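Local structure of mandelate racemase/muconate lactonizing enzyme (Jannaschia sp., 4J3Z) at residues L299-G304 with C328-M333. The protein probably acts on a carboxylate substrate as a member of the enolase superfamily, related to mandelate racemase and muconate lactonizing enzyme, but its own reaction is not established. Numbering follows the deposited sequence.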
loop_
_atom_site.group_PDB
_atom_site.type_symbol
_atom_site.label_atom_id
_atom_site.label_comp_id
_atom_site.label_asym_id
_atom_site.label_seq_id
_atom_site.Cartn_x
_atom_site.Cartn_y
_atom_site.Cartn_z
ATOM N N LEU D 299 -19.884 3.356 12.381
ATOM C CA LEU D 299 -18.596 3.361 11.692
ATOM C C LEU D 299 -17.439 3.075 12.650
ATOM O O LEU D 299 -16.477 2.414 12.275
ATOM C CB LEU D 299 -18.360 4.688 10.973
ATOM C CG LEU D 299 -18.615 4.864 9.470
ATOM C CD1 LEU D 299 -17.715 3.992 8.607
ATOM C CD2 LEU D 299 -20.072 4.686 9.098
ATOM N N ALA D 300 -17.517 3.580 13.875
ATOM C CA ALA D 300 -16.518 3.235 14.891
ATOM C C ALA D 300 -16.428 1.706 15.036
ATOM O O ALA D 300 -15.371 1.124 14.850
ATOM C CB ALA D 300 -16.854 3.896 16.225
ATOM N N ALA D 301 -17.558 1.069 15.340
ATOM C CA ALA D 301 -17.640 -0.383 15.468
ATOM C C ALA D 301 -17.036 -1.165 14.282
ATOM O O ALA D 301 -16.393 -2.196 14.484
ATOM C CB ALA D 301 -19.078 -0.799 15.702
ATOM N N ALA D 302 -17.238 -0.668 13.061
ATOM C CA ALA D 302 -16.637 -1.251 11.857
ATOM C C ALA D 302 -15.100 -1.296 11.885
ATOM O O ALA D 302 -14.482 -2.107 11.183
ATOM C CB ALA D 302 -17.110 -0.497 10.629
ATOM N N PHE D 303 -14.504 -0.413 12.687
ATOM C CA PHE D 303 -13.052 -0.313 12.853
ATOM C C PHE D 303 -12.582 -0.814 14.222
ATOM O O PHE D 303 -11.416 -0.616 14.610
ATOM C CB PHE D 303 -12.607 1.144 12.669
ATOM C CG PHE D 303 -12.543 1.585 11.231
ATOM C CD1 PHE D 303 -11.388 1.393 10.482
ATOM C CD2 PHE D 303 -13.628 2.206 10.631
ATOM C CE1 PHE D 303 -11.324 1.803 9.163
ATOM C CE2 PHE D 303 -13.570 2.615 9.314
ATOM C CZ PHE D 303 -12.423 2.414 8.577
ATOM N N GLY D 304 -13.489 -1.452 14.958
ATOM C CA GLY D 304 -13.206 -1.912 16.321
ATOM C C GLY D 304 -12.959 -0.747 17.259
ATOM O O GLY D 304 -12.362 -0.917 18.332
ATOM N N CYS D 328 -25.435 2.645 22.432
ATOM C CA CYS D 328 -24.257 2.134 21.711
ATOM C C CYS D 328 -23.492 1.052 22.488
ATOM O O CYS D 328 -23.026 1.301 23.610
ATOM C CB CYS D 328 -23.291 3.266 21.341
ATOM S SG CYS D 328 -23.947 4.612 20.316
ATOM N N PRO D 329 -23.366 -0.157 21.892
ATOM C CA PRO D 329 -22.543 -1.244 22.441
ATOM C C PRO D 329 -21.076 -0.872 22.592
ATOM O O PRO D 329 -20.379 -1.430 23.454
ATOM C CB PRO D 329 -22.698 -2.358 21.397
ATOM C CG PRO D 329 -24.066 -2.121 20.828
ATOM C CD PRO D 329 -24.213 -0.622 20.775
ATOM N N ASN D 330 -20.620 0.070 21.771
ATOM C CA ASN D 330 -19.217 0.480 21.730
ATOM C C ASN D 330 -18.921 1.747 22.537
ATOM O O ASN D 330 -17.850 2.335 22.404
ATOM C CB ASN D 330 -18.756 0.658 20.277
ATOM C CG ASN D 330 -19.522 1.745 19.552
ATOM O OD1 ASN D 330 -20.706 1.955 19.802
ATOM N ND2 ASN D 330 -18.846 2.445 18.646
ATOM N N LEU D 331 -19.865 2.165 23.374
ATOM C CA LEU D 331 -19.645 3.330 24.226
ATOM C C LEU D 331 -18.544 3.081 25.255
ATOM O O LEU D 331 -18.589 2.100 25.993
ATOM C CB LEU D 331 -20.929 3.729 24.958
ATOM C CG LEU D 331 -20.770 5.035 25.747
ATOM C CD1 LEU D 331 -21.077 6.239 24.864
ATOM C CD2 LEU D 331 -21.652 5.020 26.977
ATOM N N LEU D 332 -17.557 3.970 25.295
ATOM C CA LEU D 332 -16.560 3.934 26.360
ATOM C C LEU D 332 -16.982 4.806 27.557
ATOM O O LEU D 332 -17.115 4.295 28.672
ATOM C CB LEU D 332 -15.183 4.319 25.831
ATOM C CG LEU D 332 -14.042 4.396 26.844
ATOM C CD1 LEU D 332 -13.687 3.036 27.428
ATOM C CD2 LEU D 332 -12.842 5.048 26.186
ATOM N N MET D 333 -17.198 6.103 27.328
ATOM C CA MET D 333 -17.640 7.023 28.392
ATOM C C MET D 333 -18.105 8.372 27.867
ATOM O O MET D 333 -17.596 8.866 26.859
ATOM C CB MET D 333 -16.537 7.245 29.443
ATOM C CG MET D 333 -15.212 7.755 28.887
ATOM S SD MET D 333 -13.858 7.735 30.077
ATOM C CE MET D 333 -13.218 6.081 29.847
#
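The backbones of Ala-301 and Asn-330 come closest here, their CA atoms 6.5 Å apart, where the last turn of a helix meets a type I beta turn from Cys-328 to Leu-331. That turn is closed by the hydrogen bond from Leu-331 N to Cys-328 O, and it presents Asn-330 to the helix. One side chain does the reaching: ND2 of Asn-330 lies 3.5 Å from CB of Ala-300 and 3.8 Å from the backbone N of Ala-301. The CA–CB bond of Asn-330 is directed at the helix, and chi1 of 62°, with CG between the backbone N and the carbonyl carbon, carries the amide on until ND2 is its leading atom. No hydrogen bond joins the two segments; ND2 makes a weak one to Ala-297 O, one turn back on the same helix. The methyl of Ala-300 faces the loop, while that of Ala-301 stands to one side; the contact is small and van der Waals in kind. Beyond them the helix stops in a Schellman motif, with hydrogen bonds from Gly-304 N to Ala-301 O (3.0 Å) and from the next residue's N to Ala-300 O. Backbone hydrogen bonds between Leu-307 and both Asn-330 and Leu-332 tie this loop of the enolase-type barrel domain to strand 306-307; on the side of helix 290-302 turned away from the loop, Leu-299 packs against helix 266-274.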